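Putative malic enzyme ((S)-malate:NAD+ oxidoreductase (decarboxylating)) (Streptococcus pyogenes, PDB 2A9F) probably catalyses the NAD+-dependent oxidative decarboxylation of (S)-malate to pyruvate with the help of a divalent metal ion, magnesium or manganese. Local coordinates at residues V70-T75 and P90-K95; L80-P85 and D113-E118; A97-F102 and L323-I328. All blocks are in the same frame, centred on the assembly; numbering follows the deposited sequence.

Contact 1 (V70-T75 and P90-K95)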
# COMPACT_ATOMS: atom_id res chain seq x y z
N VAL A 70 7.22 1.57 1.30
CA VAL A 70 8.12 2.68 1.45
C VAL A 70 7.23 3.72 2.13
O VAL A 70 6.30 4.24 1.51
CB VAL A 70 8.60 3.18 0.10
CG1 VAL A 70 9.63 4.27 0.29
CG2 VAL A 70 9.16 2.00 -0.69
N ILE A 71 7.51 4.01 3.39
CA ILE A 71 6.68 4.94 4.16
C ILE A 71 7.37 6.21 4.64
O ILE A 71 8.53 6.19 5.07
CB ILE A 71 6.09 4.22 5.39
CG1 ILE A 71 5.42 2.91 4.96
CG2 ILE A 71 5.06 5.09 6.06
CD1 ILE A 71 5.06 2.01 6.12
N SER A 72 6.63 7.31 4.56
CA SER A 72 7.09 8.64 4.96
C SER A 72 5.91 9.51 5.38
O SER A 72 4.75 9.19 5.10
CB SER A 72 7.82 9.32 3.80
OG SER A 72 7.67 10.73 3.82
N ASP A 73 6.23 10.62 6.05
CA ASP A 73 5.21 11.58 6.48
C ASP A 73 5.49 12.90 5.77
O ASP A 73 4.89 13.92 6.09
CB ASP A 73 5.27 11.78 7.98
CG ASP A 73 6.65 12.10 8.44
OD1 ASP A 73 7.43 12.61 7.61
OD2 ASP A 73 6.97 11.84 9.61
N GLY A 74 6.42 12.86 4.82
CA GLY A 74 6.76 14.06 4.06
C GLY A 74 7.39 15.18 4.87
O GLY A 74 7.43 16.33 4.42
N THR A 75 7.91 14.86 6.06
CA THR A 75 8.54 15.89 6.89
C THR A 75 10.00 16.15 6.56
O THR A 75 10.53 17.20 6.92
CB THR A 75 8.45 15.53 8.38
OG1 THR A 75 9.20 14.33 8.63
CG2 THR A 75 6.98 15.32 8.78
N PRO A 90 6.11 11.60 -5.14
CA PRO A 90 7.01 11.44 -6.29
C PRO A 90 8.32 10.76 -5.88
O PRO A 90 8.85 9.93 -6.61
CB PRO A 90 7.24 12.88 -6.76
CG PRO A 90 5.97 13.52 -6.42
CD PRO A 90 5.65 13.00 -5.04
N VAL A 91 8.83 11.13 -4.71
CA VAL A 91 10.08 10.55 -4.22
C VAL A 91 9.91 9.12 -3.70
O VAL A 91 10.76 8.26 -3.93
CB VAL A 91 10.68 11.43 -3.10
CG1 VAL A 91 11.92 10.77 -2.51
CG2 VAL A 91 11.01 12.80 -3.65
N MET A 92 8.81 8.84 -3.01
CA MET A 92 8.59 7.51 -2.48
C MET A 92 8.29 6.52 -3.62
O MET A 92 8.69 5.36 -3.58
CB MET A 92 7.44 7.54 -1.47
CG MET A 92 7.65 8.59 -0.36
SD MET A 92 9.23 8.36 0.47
CE MET A 92 10.02 9.86 0.10
N GLU A 93 7.61 6.97 -4.66
CA GLU A 93 7.37 6.02 -5.71
C GLU A 93 8.61 5.90 -6.60
O GLU A 93 8.82 4.88 -7.27
CB GLU A 93 6.10 6.37 -6.49
CG GLU A 93 6.03 7.72 -7.12
CD GLU A 93 4.60 8.04 -7.57
OE1 GLU A 93 3.72 8.23 -6.70
OE2 GLU A 93 4.35 8.09 -8.80
N GLY A 94 9.46 6.92 -6.57
CA GLY A 94 10.68 6.85 -7.34
C GLY A 94 11.55 5.83 -6.63
O GLY A 94 12.18 4.95 -7.23
N LYS A 95 11.55 5.93 -5.31
CA LYS A 95 12.30 5.03 -4.47
C LYS A 95 11.82 3.60 -4.71
O LYS A 95 12.64 2.67 -4.76
CB LYS A 95 12.12 5.41 -3.01
CG LYS A 95 13.09 4.74 -2.05
CD LYS A 95 14.46 5.38 -2.12
CE LYS A 95 15.32 4.99 -0.92
NZ LYS A 95 16.44 5.97 -0.76

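Contact 2 (L80-P85 and D113-E118)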
# COMPACT_ATOMS: atom_id res chain seq x y z
N LEU A 80 14.66 19.18 0.51
CA LEU A 80 13.61 20.18 0.64
C LEU A 80 13.27 20.19 2.13
O LEU A 80 14.18 20.19 2.96
CB LEU A 80 12.41 19.76 -0.21
CG LEU A 80 12.74 19.51 -1.69
CD1 LEU A 80 11.54 18.93 -2.40
CD2 LEU A 80 13.18 20.81 -2.35
N GLY A 81 11.99 20.19 2.48
CA GLY A 81 11.66 20.18 3.90
C GLY A 81 10.32 19.53 4.18
O GLY A 81 9.81 18.79 3.34
N ASP A 82 9.75 19.76 5.35
CA ASP A 82 8.44 19.19 5.64
C ASP A 82 7.48 19.81 4.64
O ASP A 82 6.95 20.90 4.86
CB ASP A 82 8.02 19.50 7.08
CG ASP A 82 6.60 19.05 7.38
OD1 ASP A 82 6.13 18.06 6.77
OD2 ASP A 82 5.97 19.68 8.25
N ILE A 83 7.26 19.10 3.53
CA ILE A 83 6.40 19.56 2.46
C ILE A 83 5.07 18.82 2.39
O ILE A 83 4.24 19.10 1.52
CB ILE A 83 7.10 19.41 1.11
CG1 ILE A 83 7.58 17.97 0.92
CG2 ILE A 83 8.28 20.34 1.05
CD1 ILE A 83 8.24 17.69 -0.43
N GLY A 84 4.86 17.88 3.30
CA GLY A 84 3.61 17.14 3.31
C GLY A 84 3.67 15.81 2.60
O GLY A 84 4.57 15.58 1.78
N PRO A 85 2.73 14.90 2.88
CA PRO A 85 2.71 13.58 2.25
C PRO A 85 2.53 13.55 0.72
O PRO A 85 3.28 12.86 0.03
CB PRO A 85 1.60 12.84 3.01
CG PRO A 85 0.70 13.98 3.49
CD PRO A 85 1.69 15.01 3.92
N ASP A 113 -0.48 11.53 6.43
CA ASP A 113 -0.42 12.88 6.99
C ASP A 113 -0.71 12.84 8.49
O ASP A 113 -1.85 12.93 8.92
CB ASP A 113 -1.41 13.85 6.30
CG ASP A 113 -2.85 13.43 6.45
OD1 ASP A 113 -3.76 14.28 6.23
OD2 ASP A 113 -3.09 12.25 6.78
N THR A 114 0.36 12.67 9.25
CA THR A 114 0.30 12.64 10.70
C THR A 114 1.76 12.80 11.05
O THR A 114 2.61 12.13 10.46
CB THR A 114 -0.15 11.27 11.27
OG1 THR A 114 0.90 10.31 11.12
CG2 THR A 114 -1.38 10.77 10.57
N LYS A 115 2.06 13.70 11.98
CA LYS A 115 3.43 13.92 12.40
C LYS A 115 3.57 13.44 13.84
O LYS A 115 4.63 13.57 14.47
CB LYS A 115 3.79 15.40 12.32
CG LYS A 115 3.62 15.99 10.94
CD LYS A 115 4.24 17.37 10.90
CE LYS A 115 4.24 17.91 9.51
NZ LYS A 115 2.86 18.15 9.08
N ASP A 116 2.48 12.89 14.35
CA ASP A 116 2.43 12.37 15.70
C ASP A 116 3.18 11.03 15.73
O ASP A 116 2.71 10.04 15.17
CB ASP A 116 0.96 12.17 16.11
CG ASP A 116 0.80 11.81 17.58
OD1 ASP A 116 0.98 12.70 18.45
OD2 ASP A 116 0.49 10.62 17.86
N THR A 117 4.34 11.00 16.36
CA THR A 117 5.15 9.79 16.46
C THR A 117 4.33 8.59 16.88
O THR A 117 4.31 7.55 16.22
CB THR A 117 6.30 9.95 17.49
OG1 THR A 117 7.27 10.87 16.98
CG2 THR A 117 6.98 8.62 17.76
N GLU A 118 3.64 8.74 18.00
CA GLU A 118 2.83 7.68 18.56
C GLU A 118 1.91 7.00 17.55
O GLU A 118 1.91 5.78 17.43
CB GLU A 118 2.01 8.22 19.73
CG GLU A 118 1.53 7.16 20.68
CD GLU A 118 2.62 6.15 20.97
OE1 GLU A 118 3.72 6.57 21.40
OE2 GLU A 118 2.37 4.94 20.75

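Contact 3 (A97-F102 and L323-I328)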
# COMPACT_ATOMS: atom_id res chain seq x y z
N ALA A 97 10.45 2.46 -7.43
CA ALA A 97 10.78 1.98 -8.76
C ALA A 97 12.21 1.41 -8.76
O ALA A 97 12.55 0.54 -9.58
CB ALA A 97 10.64 3.10 -9.79
N LEU A 98 13.04 1.90 -7.84
CA LEU A 98 14.40 1.42 -7.75
C LEU A 98 14.38 0.03 -7.14
O LEU A 98 15.09 -0.87 -7.60
CB LEU A 98 15.26 2.35 -6.90
CG LEU A 98 15.38 3.77 -7.46
CD1 LEU A 98 16.38 4.55 -6.64
CD2 LEU A 98 15.80 3.74 -8.92
N PHE A 99 13.56 -0.13 -6.11
CA PHE A 99 13.42 -1.40 -5.41
C PHE A 99 13.14 -2.52 -6.41
O PHE A 99 13.63 -3.64 -6.27
CB PHE A 99 12.26 -1.33 -4.42
CG PHE A 99 12.66 -1.10 -3.00
CD1 PHE A 99 12.45 0.14 -2.40
CD2 PHE A 99 13.22 -2.12 -2.24
CE1 PHE A 99 12.81 0.37 -1.07
CE2 PHE A 99 13.59 -1.91 -0.91
CZ PHE A 99 13.38 -0.65 -0.32
N LYS A 100 12.34 -2.20 -7.42
CA LYS A 100 12.00 -3.17 -8.43
C LYS A 100 13.06 -3.29 -9.51
O LYS A 100 13.39 -4.39 -9.94
CB LYS A 100 10.66 -2.83 -9.08
CG LYS A 100 10.10 -3.95 -9.97
CD LYS A 100 9.82 -5.20 -9.13
CE LYS A 100 9.25 -6.36 -9.95
NZ LYS A 100 7.94 -6.07 -10.60
N ALA A 101 13.60 -2.16 -9.97
CA ALA A 101 14.60 -2.19 -11.04
C ALA A 101 15.96 -2.82 -10.67
O ALA A 101 16.52 -3.61 -11.42
CB ALA A 101 14.79 -0.79 -11.60
N PHE A 102 16.49 -2.47 -9.50
CA PHE A 102 17.78 -3.01 -9.08
C PHE A 102 17.72 -4.39 -8.42
O PHE A 102 18.63 -5.19 -8.54
CB PHE A 102 18.46 -2.00 -8.15
CG PHE A 102 18.92 -0.76 -8.86
CD1 PHE A 102 19.58 0.25 -8.18
CD2 PHE A 102 18.70 -0.61 -10.23
CE1 PHE A 102 20.01 1.39 -8.85
CE2 PHE A 102 19.13 0.53 -10.89
CZ PHE A 102 19.79 1.53 -10.20
N LEU A 323 23.31 1.56 -3.57
CA LEU A 323 24.05 0.29 -3.50
C LEU A 323 23.70 -0.55 -2.28
O LEU A 323 24.28 -1.62 -2.08
CB LEU A 323 25.55 0.56 -3.43
CG LEU A 323 26.10 1.43 -4.55
CD1 LEU A 323 27.45 1.98 -4.13
CD2 LEU A 323 26.20 0.61 -5.81
N ALA A 324 22.76 -0.09 -1.45
CA ALA A 324 22.43 -0.85 -0.25
C ALA A 324 20.99 -1.29 -0.04
O ALA A 324 20.74 -2.46 0.20
CB ALA A 324 22.93 -0.10 0.99
N PHE A 325 20.03 -0.37 -0.10
CA PHE A 325 18.66 -0.78 0.17
C PHE A 325 18.05 -1.85 -0.72
O PHE A 325 17.17 -2.58 -0.29
CB PHE A 325 17.72 0.45 0.29
CG PHE A 325 17.53 1.23 -0.97
CD1 PHE A 325 16.61 0.81 -1.94
CD2 PHE A 325 18.21 2.43 -1.16
CE1 PHE A 325 16.37 1.60 -3.07
CE2 PHE A 325 17.97 3.22 -2.28
CZ PHE A 325 17.05 2.81 -3.24
N PRO A 326 18.51 -1.96 -1.96
CA PRO A 326 17.90 -3.01 -2.77
C PRO A 326 18.31 -4.40 -2.28
O PRO A 326 17.47 -5.21 -1.90
CB PRO A 326 18.42 -2.71 -4.18
CG PRO A 326 18.55 -1.24 -4.17
CD PRO A 326 19.17 -0.97 -2.82
N GLY A 327 19.61 -4.65 -2.28
CA GLY A 327 20.12 -5.95 -1.86
C GLY A 327 19.75 -6.42 -0.46
O GLY A 327 19.44 -7.60 -0.26
N ILE A 328 19.75 -5.49 0.49
CA ILE A 328 19.43 -5.81 1.88
C ILE A 328 18.02 -6.35 2.07
O ILE A 328 17.82 -7.29 2.84
CB ILE A 328 19.61 -4.58 2.78
CG1 ILE A 328 21.01 -4.00 2.58
CG2 ILE A 328 19.42 -4.97 4.25
CD1 ILE A 328 21.25 -2.77 3.37

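Contact 1 (V70-T75 and P90-K95)
Met92 reaches from the helix toward the strand and lies against Val70 and Ser72, two residues on the same side of strand 67-72. Met92 CB starts 4.3 Å from Val70 CG1. Met92 CG, beside the backbone N (chi1 -53°), takes the chain along the strand and comes 4.2 Å from Ser72 CB. Met92 SD makes the closest approaches, 3.7 Å to Ser72 CB and 4.1 Å to Val70 CG1, and two bends in the chain let Met92 CE end 4.3 Å from Ser72 CB. Farther along, Lys95 CG lies 4.2 Å from Val70 CG1; its amine then leads away to a salt bridge with Asp162 and a weak hydrogen bond to Tyr40 OH of the second subunit. Ser72 offers the helix its CB, while its OG accepts from Gly74 N at 2.7 Å in an ST turn. The helix follows the strand in a beta-alpha-beta unit and runs nearly antiparallel to it. No hydrogen bond crosses, so the grip is apolar, but it lies beside the chemistry: Met92 also touches the magnesium ligand Asp138, and the aliphatic stem of Lys95, the predicted proton acceptor, rests on Val70.

Contact 2 (L80-P85 and D113-E118)
Asp82 and Lys115 make the polar half of this surface contact, reaching for each other from opposite directions. Asp82 CG stands anti to the backbone N (chi1 174°), which carries the carboxylate out toward the lysine. The lysine runs extended as far as CE and then bends at its last torsion (chi4 67°). The salt bridge is long, with Asp82 OD2 and Lys115 NZ 3.6 Å apart, and Lys115 NZ is 4.0 Å from Asp82 OD1. The position of OD2 is itself doubtful, so the pairing is better read as an attraction between opposite charges than as a bond of fixed geometry.

The apolar half lies where the two backbones come closest. Pro85 CG sits 3.5 Å from Asp113 CB and 3.8 Å from Asp113 CA, so the proline ring meets the root of the aspartate, with Pro85 CD farther off, 4.1 Å from the same CB. The Asp113 carboxylate leads away from the proline, and the residue also packs on Lys125 of the second subunit.

No hydrogen bond joins the two segments; each is held by its own. Asp116 is the N-cap of helix 117-127, its OD2 accepting from Glu119 N, and Lys115 O accepts from Arg143 NE. In the loop, the backbones of Ile83 and Gly84 are probably bonded to Gly74.

The contact thus brings the loop ahead of helix 85-102 against the turn between strand 106-111 and helix 117-127. With the ion pair exposed and long, water would probably screen much of its attraction, while the proline contact needs no charge at all.

Contact 3 (A97-F102 and L323-I328)
The chains come closest at Phe99 and Pro326, whose CA atoms are 5.4 Å apart, where helix 85-102 meets the start of helix 325-335. Around this point Leu98, Phe99 and Phe102 pack on Phe325 and Pro326. Phe325 CD1 stands over one face of the Phe99 ring, toward its rim, 3.9 Å from Phe99 CZ. The two rings meet obliquely, their planes at 48° and centroids 5.2 Å apart. Phe99 CE2 also comes within 3.7 Å of Phe325 O. At its far end the Phe325 ring meets Leu98: Leu98 CD1 lies in the plane of the ring at its edge, 3.9 Å from Phe325 CZ. With CG between its own N and carbonyl carbon (chi1 66°), Phe325 tucks its ring beside the next residue, and Pro326 CD rests over one face. Pro326 turns to Phe102 as well: Pro326 CB is 4.0 Å from Phe102 CB, and its CG lies at the edge of the Phe102 ring, near the ring plane.

The contact joins a helix of the N-terminal malic-enzyme region to one of the NAD-binding region. Phe329 on helix 325-335 adds an edge-to-face partner for Phe99, and Phe325 touches Asp162 at the start of helix 162-180. Leu98 and Phe102 also pack on Leu36 of the second subunit, placing this seam between the two regions next to the dimer interface.

In the fold
Contacts 1 and 3 are buried and share helix 85-102, which lies on strand 67-72 through Met92 and then, further along, on helix 325-335 through Leu98, Phe99 and Phe102. They meet directly: Lys95 CE is 3.5 Å from Phe325 CE2, so the predicted catalytic lysine of contact 1 lies against the ring of contact 3. Contact 2 lies at the surface, about 24 Å from contact 3 between centres, and trades their apolar packing for an exposed ion pair and a proline. It adjoins contact 1 at the turn around Gly74. Contacts 1 and 2 stay within the N-terminal region, whereas contact 3 reaches the NAD-binding region; all three adjoin the second subunit.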